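Local coordinates for protein Tv2483 (Treponema vincentii, PDB 6DET) that binds L-arginine with high selectivity as a lipoprotein of solute-binding family 3, probably delivering it to an ABC transporter, at residues A[46-51]-A[253-258]; A[117-122]-A[217-222]; A[121-126]-A[211-216]. One frame throughout, in Å; residues are numbered along the deposited sequence.

Contact 1 (A[46-51]-A[253-258]). With ARG (arginine), chain B.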
loop_
_atom_site.group_PDB
_atom_site.type_symbol
_atom_site.label_atom_id
_atom_site.label_comp_id
_atom_site.label_asym_id
_atom_site.label_seq_id
_atom_site.Cartn_x
_atom_site.Cartn_y
_atom_site.Cartn_z
ATOM N N VAL A 46 0.975 -8.647 1.450
ATOM C CA VAL A 46 1.262 -7.743 0.325
ATOM C C VAL A 46 2.669 -8.041 -0.184
ATOM O O VAL A 46 3.630 -7.807 0.554
ATOM C CB VAL A 46 1.143 -6.265 0.732
ATOM C CG1 VAL A 46 1.468 -5.356 -0.431
ATOM C CG2 VAL A 46 -0.254 -5.953 1.240
ATOM N N PRO A 47 2.857 -8.544 -1.413
ATOM C CA PRO A 47 4.225 -8.858 -1.863
ATOM C C PRO A 47 5.163 -7.656 -1.791
ATOM O O PRO A 47 4.745 -6.503 -1.935
ATOM C CB PRO A 47 4.027 -9.331 -3.316
ATOM C CG PRO A 47 2.585 -9.851 -3.359
ATOM C CD PRO A 47 1.848 -8.864 -2.443
ATOM N N ILE A 48 6.448 -7.948 -1.541
ATOM C CA ILE A 48 7.524 -6.957 -1.380
ATOM C C ILE A 48 7.396 -6.059 -0.145
ATOM O O ILE A 48 8.379 -5.860 0.578
ATOM C CB ILE A 48 7.665 -6.103 -2.657
ATOM C CG1 ILE A 48 7.590 -7.000 -3.905
ATOM C CG2 ILE A 48 8.979 -5.353 -2.612
ATOM C CD1 ILE A 48 7.886 -6.280 -5.250
ATOM N N LEU A 49 6.212 -5.488 0.113
ATOM C CA LEU A 49 6.073 -4.494 1.183
ATOM C C LEU A 49 5.911 -5.120 2.572
ATOM O O LEU A 49 6.492 -4.623 3.545
ATOM C CB LEU A 49 4.868 -3.601 0.894
ATOM C CG LEU A 49 4.887 -2.779 -0.421
ATOM C CD1 LEU A 49 3.623 -1.919 -0.487
ATOM C CD2 LEU A 49 6.142 -1.925 -0.503
ATOM N N SER A 50 5.105 -6.176 2.696
ATOM C CA SER A 50 4.804 -6.766 4.000
ATOM C C SER A 50 4.111 -8.096 3.782
ATOM O O SER A 50 2.889 -8.126 3.616
ATOM C CB SER A 50 3.906 -5.874 4.870
ATOM O OG SER A 50 2.719 -5.510 4.188
ATOM N N PHE A 51 4.900 -9.166 3.764
ATOM C CA PHE A 51 4.418 -10.506 3.435
ATOM C C PHE A 51 5.128 -11.510 4.341
ATOM O O PHE A 51 6.040 -11.163 5.097
ATOM C CB PHE A 51 4.647 -10.825 1.955
ATOM C CG PHE A 51 6.096 -10.937 1.583
ATOM C CD1 PHE A 51 6.835 -9.798 1.283
ATOM C CD2 PHE A 51 6.729 -12.170 1.543
ATOM C CE1 PHE A 51 8.185 -9.891 0.968
ATOM C CE2 PHE A 51 8.069 -12.273 1.217
ATOM C CZ PHE A 51 8.802 -11.122 0.922
ATOM N N LYS A 253 17.472 -3.476 -2.184
ATOM C CA LYS A 253 17.266 -4.856 -1.741
ATOM C C LYS A 253 15.964 -5.431 -2.276
ATOM O O LYS A 253 15.930 -6.564 -2.786
ATOM C CB LYS A 253 17.275 -4.901 -0.215
ATOM C CG LYS A 253 16.922 -6.247 0.427
ATOM C CD LYS A 253 16.681 -6.034 1.945
ATOM C CE LYS A 253 16.172 -7.265 2.672
ATOM N NZ LYS A 253 15.938 -6.938 4.110
ATOM N N TRP A 254 14.869 -4.684 -2.138
ATOM C CA TRP A 254 13.543 -5.237 -2.407
ATOM C C TRP A 254 13.066 -5.029 -3.846
ATOM O O TRP A 254 12.270 -5.841 -4.349
ATOM C CB TRP A 254 12.526 -4.621 -1.446
ATOM C CG TRP A 254 12.681 -5.121 -0.050
ATOM C CD1 TRP A 254 13.176 -4.436 1.018
ATOM C CD2 TRP A 254 12.369 -6.438 0.425
ATOM N NE1 TRP A 254 13.177 -5.241 2.135
ATOM C CE2 TRP A 254 12.687 -6.478 1.792
ATOM C CE3 TRP A 254 11.848 -7.581 -0.175
ATOM C CZ2 TRP A 254 12.490 -7.625 2.574
ATOM C CZ3 TRP A 254 11.663 -8.715 0.600
ATOM C CH2 TRP A 254 11.987 -8.725 1.951
ATOM N N PHE A 255 13.530 -3.965 -4.513
ATOM C CA PHE A 255 13.054 -3.578 -5.830
ATOM C C PHE A 255 14.123 -3.642 -6.912
ATOM O O PHE A 255 13.776 -3.560 -8.086
ATOM C CB PHE A 255 12.499 -2.135 -5.806
ATOM C CG PHE A 255 11.300 -1.939 -4.902
ATOM C CD1 PHE A 255 10.069 -2.492 -5.223
ATOM C CD2 PHE A 255 11.414 -1.184 -3.739
ATOM C CE1 PHE A 255 8.967 -2.329 -4.373
ATOM C CE2 PHE A 255 10.318 -0.983 -2.912
ATOM C CZ PHE A 255 9.093 -1.573 -3.224
ATOM N N GLY A 256 15.399 -3.746 -6.560
ATOM C CA GLY A 256 16.468 -3.754 -7.538
ATOM C C GLY A 256 16.990 -2.371 -7.903
ATOM O O GLY A 256 18.000 -2.274 -8.615
ATOM N N SER A 257 16.321 -1.317 -7.455
ATOM C CA SER A 257 16.761 0.073 -7.632
ATOM C C SER A 257 16.195 0.921 -6.508
ATOM O O SER A 257 15.355 0.468 -5.715
ATOM C CB SER A 257 16.317 0.621 -8.992
ATOM O OG SER A 257 14.912 0.806 -9.009
ATOM N N ASN A 258 16.666 2.172 -6.440
ATOM C CA ASN A 258 16.228 3.106 -5.402
ATOM C C ASN A 258 14.981 3.826 -5.884
ATOM O O ASN A 258 15.059 4.738 -6.728
ATOM C CB ASN A 258 17.328 4.109 -5.070
ATOM C CG ASN A 258 16.858 5.165 -4.119
ATOM O OD1 ASN A 258 15.844 4.991 -3.427
ATOM N ND2 ASN A 258 17.582 6.269 -4.074
HETATM N N ARG B . -2.868 0.896 -1.932
HETATM C CA ARG B . -3.955 0.106 -1.297
HETATM C C ARG B . -4.722 0.994 -0.323
HETATM O O ARG B . -4.166 2.025 0.103
HETATM C CB ARG B . -3.393 -1.105 -0.554
HETATM C CG ARG B . -2.760 -2.160 -1.455
HETATM C CD ARG B . -2.129 -3.323 -0.695
HETATM N NE ARG B . -3.144 -4.073 0.018
HETATM C CZ ARG B . -3.315 -4.063 1.336
HETATM N NH1 ARG B . -4.326 -4.773 1.844
HETATM N NH2 ARG B . -2.518 -3.349 2.132
HETATM O OXT ARG B . -5.861 0.671 0.040
#
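With chi1 at -44°, Ile48 turns its CG2 methyl anti to its own backbone N, and this beta-branched methyl serves two partners at once: it lies 3.5 Å from Phe255 CE1, approaching the ring obliquely, and touches CB of Trp254. Phe51 has its CG between backbone N and carbonyl carbon (chi1 67°), a setting that carries the ring out to the indole. Its CE1 comes to 3.7 Å from Trp254 CZ3; the rings meet obliquely, with planes 89° apart and centroids separated by 5.8 Å. One face of the indole has the carbonyl O of Ile48 near its rim. At the Phe255 edge, Leu49 brings its CD2 to 4.0 Å from CZ. The indole NE1 is hydrogen-bonded to Asp64 of helix 61-73, which also makes a salt bridge with Lys253. Just past the helix end, Gly256 turns the chain with a positive phi. The loop is pinched by paired backbone bonds between Val46 and Ser50, and it carries the pocket residue Val46, whose CG2 lies 3.6 Å from NH2 of the bound arginine. Helix 246-255 packs on this loop, which follows strand 37-42, with Tyr61 of helix 61-73 edge-to-face on Phe255 and Ile195 of helix 194-197 against Leu49.

Contact 2 (A[117-122]-A[217-222])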
loop_
_atom_site.group_PDB
_atom_site.type_symbol
_atom_site.label_atom_id
_atom_site.label_comp_id
_atom_site.label_asym_id
_atom_site.label_seq_id
_atom_site.Cartn_x
_atom_site.Cartn_y
_atom_site.Cartn_z
ATOM N N THR A 117 4.935 12.286 4.915
ATOM C CA THR A 117 5.450 12.646 3.618
ATOM C C THR A 117 5.586 11.369 2.770
ATOM O O THR A 117 6.074 10.348 3.269
ATOM C CB THR A 117 6.777 13.378 3.752
ATOM O OG1 THR A 117 7.184 13.830 2.448
ATOM C CG2 THR A 117 7.811 12.481 4.361
ATOM N N PRO A 118 5.115 11.382 1.532
ATOM C CA PRO A 118 5.109 10.149 0.723
ATOM C C PRO A 118 6.488 9.543 0.525
ATOM O O PRO A 118 7.494 10.242 0.405
ATOM C CB PRO A 118 4.521 10.618 -0.607
ATOM C CG PRO A 118 3.622 11.731 -0.233
ATOM C CD PRO A 118 4.238 12.415 0.959
ATOM N N TYR A 119 6.525 8.202 0.452
ATOM C CA TYR A 119 7.797 7.506 0.383
ATOM C C TYR A 119 7.965 6.681 -0.893
ATOM O O TYR A 119 9.107 6.328 -1.224
ATOM C CB TYR A 119 7.992 6.629 1.650
ATOM C CG TYR A 119 7.121 5.358 1.715
ATOM C CD1 TYR A 119 5.735 5.442 1.957
ATOM C CD2 TYR A 119 7.696 4.102 1.627
ATOM C CE1 TYR A 119 4.936 4.279 2.031
ATOM C CE2 TYR A 119 6.900 2.927 1.696
ATOM C CZ TYR A 119 5.537 3.039 1.896
ATOM O OH TYR A 119 4.760 1.889 1.970
ATOM N N LEU A 120 6.884 6.410 -1.631
ATOM C CA LEU A 120 6.941 5.722 -2.925
ATOM C C LEU A 120 5.879 6.293 -3.846
ATOM O O LEU A 120 4.843 6.768 -3.374
ATOM C CB LEU A 120 6.680 4.209 -2.811
ATOM C CG LEU A 120 7.729 3.322 -2.132
ATOM C CD1 LEU A 120 7.206 1.904 -1.902
ATOM C CD2 LEU A 120 9.008 3.334 -2.994
ATOM N N GLN A 121 6.145 6.244 -5.169
ATOM C CA GLN A 121 5.109 6.426 -6.175
ATOM C C GLN A 121 4.480 5.084 -6.492
ATOM O O GLN A 121 5.114 4.035 -6.367
ATOM C CB GLN A 121 5.664 7.009 -7.477
ATOM C CG GLN A 121 5.915 8.463 -7.426
ATOM C CD GLN A 121 6.381 8.929 -8.776
ATOM O OE1 GLN A 121 7.487 8.602 -9.180
ATOM N NE2 GLN A 121 5.509 9.598 -9.510
ATOM N N ASN A 122 3.219 5.125 -6.889
ATOM C CA ASN A 122 2.524 3.920 -7.305
ATOM C C ASN A 122 1.553 4.280 -8.413
ATOM O O ASN A 122 1.249 5.454 -8.660
ATOM C CB ASN A 122 1.789 3.277 -6.131
ATOM C CG ASN A 122 1.020 2.052 -6.548
ATOM O OD1 ASN A 122 1.616 1.064 -7.015
ATOM N ND2 ASN A 122 -0.307 2.107 -6.397
ATOM N N GLU A 217 -0.256 7.712 -8.168
ATOM C CA GLU A 217 -0.487 7.831 -6.732
ATOM C C GLU A 217 0.835 7.964 -6.007
ATOM O O GLU A 217 1.913 7.707 -6.561
ATOM C CB GLU A 217 -1.190 6.582 -6.121
ATOM C CG GLU A 217 -2.388 6.087 -6.808
ATOM C CD GLU A 217 -2.937 4.764 -6.235
ATOM O OE1 GLU A 217 -4.038 4.387 -6.686
ATOM O OE2 GLU A 217 -2.276 4.053 -5.437
ATOM N N TYR A 218 0.716 8.278 -4.719
ATOM C CA TYR A 218 1.782 8.170 -3.747
ATOM C C TYR A 218 1.347 7.260 -2.614
ATOM O O TYR A 218 0.163 7.224 -2.259
ATOM C CB TYR A 218 2.141 9.513 -3.136
ATOM C CG TYR A 218 2.393 10.551 -4.193
ATOM C CD1 TYR A 218 3.598 10.586 -4.876
ATOM C CD2 TYR A 218 1.419 11.487 -4.517
ATOM C CE1 TYR A 218 3.824 11.531 -5.857
ATOM C CE2 TYR A 218 1.640 12.437 -5.491
ATOM C CZ TYR A 218 2.843 12.456 -6.161
ATOM O OH TYR A 218 3.065 13.404 -7.136
ATOM N N TYR A 219 2.308 6.520 -2.086
ATOM C CA TYR A 219 2.141 5.734 -0.876
ATOM C C TYR A 219 2.600 6.582 0.305
ATOM O O TYR A 219 3.532 7.382 0.181
ATOM C CB TYR A 219 2.994 4.472 -0.907
ATOM C CG TYR A 219 2.457 3.281 -1.717
ATOM C CD1 TYR A 219 1.156 3.239 -2.172
ATOM C CD2 TYR A 219 3.271 2.193 -1.917
ATOM C CE1 TYR A 219 0.667 2.071 -2.856
ATOM C CE2 TYR A 219 2.827 1.053 -2.590
ATOM C CZ TYR A 219 1.531 1.010 -3.049
ATOM O OH TYR A 219 1.090 -0.152 -3.658
ATOM N N THR A 220 1.979 6.345 1.450
ATOM C CA THR A 220 2.306 7.032 2.695
ATOM C C THR A 220 2.164 6.043 3.844
ATOM O O THR A 220 1.857 4.850 3.645
ATOM C CB THR A 220 1.398 8.263 2.876
ATOM O OG1 THR A 220 1.775 9.016 4.042
ATOM C CG2 THR A 220 -0.047 7.859 3.010
ATOM N N PHE A 221 2.390 6.537 5.066
ATOM C CA PHE A 221 2.019 5.834 6.284
ATOM C C PHE A 221 0.968 6.689 6.980
ATOM O O PHE A 221 1.155 7.908 7.113
ATOM C CB PHE A 221 3.222 5.600 7.184
ATOM C CG PHE A 221 4.343 4.896 6.520
ATOM C CD1 PHE A 221 4.125 3.692 5.829
ATOM C CD2 PHE A 221 5.619 5.419 6.554
ATOM C CE1 PHE A 221 5.186 3.071 5.210
ATOM C CE2 PHE A 221 6.667 4.781 5.934
ATOM C CZ PHE A 221 6.444 3.609 5.265
ATOM N N ALA A 222 -0.154 6.072 7.356
ATOM C CA ALA A 222 -1.338 6.785 7.846
ATOM C C ALA A 222 -1.409 6.752 9.375
ATOM O O ALA A 222 -1.236 5.690 9.986
ATOM C CB ALA A 222 -2.616 6.166 7.269
HETATM O O HOH W 1 2.392 2.152 3.365
HETATM O O HOH W 2 2.618 9.274 -8.797
#
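Tyr119 and Phe221 form an offset stack, their ring planes 30° apart and centroids separated by 4.2 Å, with Phe221 CZ over the centre of the tyrosine ring. The phenol reaches strand 215-223 again through water 1, which donates to Tyr119 OH and Thr220 O; Asp62 also bonds this hydroxyl. Further along, Asn122 lies over one face of Tyr219: its CB sits 3.9 Å from the ring centroid in a CH-pi contact, and the amide and ring planes are 23° apart. Leu120 CD1 meets the same ring at its edge. With CG anti to the backbone N (chi1 178°), Asn122 runs alongside Glu217 and its ND2 donates to Glu217 OE2 at 2.9 Å, meeting the carboxylate from above its plane. Glu217 OE1 makes a salt bridge with Lys124, and Ser104 also bonds OE2. Asparagine suits this place because it pads the ring and binds the acid, and its OD1 takes the N-H of Ile195. Asn122 and Glu217 are an antiparallel hydrogen-bonded pair, with Asn122 N 2.9 Å from Glu217 O. Strand 98-104 flanks strand 215-223, helix 61-73 covers Tyr119 and Leu120, and helix 194-197 packs on Tyr219, a residue of the arginine pocket.

Contact 3 (A[121-126]-A[211-216])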
loop_
_atom_site.group_PDB
_atom_site.type_symbol
_atom_site.label_atom_id
_atom_site.label_comp_id
_atom_site.label_asym_id
_atom_site.label_seq_id
_atom_site.Cartn_x
_atom_site.Cartn_y
_atom_site.Cartn_z
ATOM N N GLN A 121 6.145 6.244 -5.169
ATOM C CA GLN A 121 5.109 6.426 -6.175
ATOM C C GLN A 121 4.480 5.084 -6.492
ATOM O O GLN A 121 5.114 4.035 -6.367
ATOM C CB GLN A 121 5.664 7.009 -7.477
ATOM C CG GLN A 121 5.915 8.463 -7.426
ATOM C CD GLN A 121 6.381 8.929 -8.776
ATOM O OE1 GLN A 121 7.487 8.602 -9.180
ATOM N NE2 GLN A 121 5.509 9.598 -9.510
ATOM N N ASN A 122 3.219 5.125 -6.889
ATOM C CA ASN A 122 2.524 3.920 -7.305
ATOM C C ASN A 122 1.553 4.280 -8.413
ATOM O O ASN A 122 1.249 5.454 -8.660
ATOM C CB ASN A 122 1.789 3.277 -6.131
ATOM C CG ASN A 122 1.020 2.052 -6.548
ATOM O OD1 ASN A 122 1.616 1.064 -7.015
ATOM N ND2 ASN A 122 -0.307 2.107 -6.397
ATOM N N ALA A 123 1.095 3.246 -9.109
ATOM C CA ALA A 123 0.044 3.385 -10.087
ATOM C C ALA A 123 -0.834 2.151 -9.963
ATOM O O ALA A 123 -0.327 1.062 -9.698
ATOM C CB ALA A 123 0.595 3.472 -11.497
ATOM N N LYS A 124 -2.136 2.339 -10.121
ATOM C CA LYS A 124 -3.051 1.218 -10.260
ATOM C C LYS A 124 -3.059 0.810 -11.726
ATOM O O LYS A 124 -3.194 1.651 -12.609
ATOM C CB LYS A 124 -4.440 1.609 -9.806
ATOM C CG LYS A 124 -4.546 1.527 -8.257
ATOM C CD LYS A 124 -5.875 1.982 -7.728
ATOM C CE LYS A 124 -5.947 1.839 -6.209
ATOM N NZ LYS A 124 -4.651 2.111 -5.518
ATOM N N ILE A 125 -2.946 -0.494 -11.965
ATOM C CA ILE A 125 -2.892 -1.069 -13.294
ATOM C C ILE A 125 -3.940 -2.174 -13.382
ATOM O O ILE A 125 -4.369 -2.737 -12.373
ATOM C CB ILE A 125 -1.487 -1.609 -13.603
ATOM C CG1 ILE A 125 -1.075 -2.653 -12.566
ATOM C CG2 ILE A 125 -0.482 -0.462 -13.592
ATOM C CD1 ILE A 125 0.204 -3.367 -12.860
ATOM N N VAL A 126 -4.340 -2.483 -14.613
ATOM C CA VAL A 126 -5.351 -3.501 -14.884
ATOM C C VAL A 126 -4.665 -4.697 -15.520
ATOM O O VAL A 126 -3.932 -4.553 -16.511
ATOM C CB VAL A 126 -6.472 -2.965 -15.780
ATOM C CG1 VAL A 126 -7.463 -4.091 -16.088
ATOM C CG2 VAL A 126 -7.176 -1.817 -15.083
ATOM N N ASN A 211 -1.881 -1.284 -21.163
ATOM C CA ASN A 211 -0.860 -0.240 -21.236
ATOM C C ASN A 211 -1.218 0.962 -20.366
ATOM O O ASN A 211 -0.388 1.448 -19.581
ATOM C CB ASN A 211 -0.673 0.184 -22.693
ATOM C CG ASN A 211 0.640 0.891 -22.928
ATOM O OD1 ASN A 211 1.672 0.253 -23.122
ATOM N ND2 ASN A 211 0.610 2.217 -22.916
ATOM N N GLU A 212 -2.450 1.453 -20.475
ATOM C CA GLU A 212 -2.847 2.654 -19.749
ATOM C C GLU A 212 -3.133 2.305 -18.288
ATOM O O GLU A 212 -3.983 1.457 -18.002
ATOM C CB GLU A 212 -4.069 3.291 -20.404
ATOM C CG GLU A 212 -4.407 4.664 -19.879
ATOM C CD GLU A 212 -5.381 5.399 -20.768
ATOM O OE1 GLU A 212 -6.160 4.729 -21.475
ATOM O OE2 GLU A 212 -5.362 6.646 -20.765
ATOM N N ALA A 213 -2.402 2.935 -17.375
ATOM C CA ALA A 213 -2.717 2.833 -15.962
ATOM C C ALA A 213 -3.971 3.647 -15.676
ATOM O O ALA A 213 -4.299 4.589 -16.406
ATOM C CB ALA A 213 -1.547 3.342 -15.124
ATOM N N ILE A 214 -4.667 3.302 -14.583
ATOM C CA ILE A 214 -5.890 4.025 -14.232
ATOM C C ILE A 214 -5.686 5.048 -13.125
ATOM O O ILE A 214 -6.619 5.811 -12.830
ATOM C CB ILE A 214 -7.036 3.066 -13.839
ATOM C CG1 ILE A 214 -6.648 2.182 -12.659
ATOM C CG2 ILE A 214 -7.417 2.204 -15.038
ATOM C CD1 ILE A 214 -7.827 1.310 -12.147
ATOM N N SER A 215 -4.513 5.091 -12.502
ATOM C CA SER A 215 -4.252 6.080 -11.482
ATOM C C SER A 215 -2.753 6.288 -11.379
ATOM O O SER A 215 -1.960 5.400 -11.691
ATOM C CB SER A 215 -4.792 5.641 -10.125
ATOM O OG SER A 215 -3.823 4.819 -9.511
ATOM N N THR A 216 -2.374 7.463 -10.893
ATOM C CA THR A 216 -1.009 7.706 -10.470
ATOM C C THR A 216 -1.084 8.256 -9.056
ATOM O O THR A 216 -1.927 9.116 -8.770
ATOM C CB THR A 216 -0.274 8.659 -11.429
ATOM O OG1 THR A 216 0.985 9.011 -10.867
ATOM C CG2 THR A 216 -1.070 9.897 -11.666
HETATM O O HOH W 2 2.618 9.274 -8.797
HETATM O O HOH W 3 -3.300 -0.696 -16.651
#
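Strand 121-126 is met antiparallel by the weakly bonded start of strand 215-223 and the loop before it: Ile214 N donates to Lys124 O at 3.0 Å, and Lys124 N divides its hydrogen between two acceptors of Ser215. The stronger of these is the side-chain OG, 3.1 Å from Lys124 N; the bond to the carbonyl O of Ser215 is weak. A chi1 of 85° places OG between the serine's backbone N and carbonyl carbon, where it faces Lys124 N. Serine suits the place: its short side chain brings OG to this N-H and leaves the lysine stem beside it. Ile214 lays its CG1 near Lys124 CB, and its CG2 methyl meets Val126 CG2 at 4.0 Å, the two side chains crossing at about a right angle. Water 3 joins Val126 N to Glu212 O, and water 2 joins Gln121 NE2 to Thr216 OG1. Ser215 N is buried here without a partner, in keeping with the loose pairing. Lysine suits its position because its long chain carries the ammonium to Glu217 and Asp193. Ser215 OG also bonds Glu217, tying the Lys124 backbone to that acid; the two carboxylates around Lys124 NZ would probably favour its charged form, and the lysine in turn that of Glu217.

Contacts 2 and 3 are successive portions of one antiparallel pairing, strand 120-129 with strand 215-223, sharing Gln121, Asn122 and water 2; their centres are 14 Å apart. The salt bridge from Lys124 NZ to Glu217 OE1, 2.6 Å, joins them directly. Contact 1 packs against contact 2, where Leu49 CD1 lies 3.7 Å from Tyr219 CE2, but its nearest atoms stay about 7 Å from contact 3. Both other contacts are nested in the long chain loop that contact 1 closes. All three approach the bound arginine: Val46 and Tyr219 belong to its pocket, and the Lys124 side chain comes within about 4 Å. Asp193, which bonds the ligand, also bonds Tyr219 and Lys124, linking contacts 2 and 3 to the binding site.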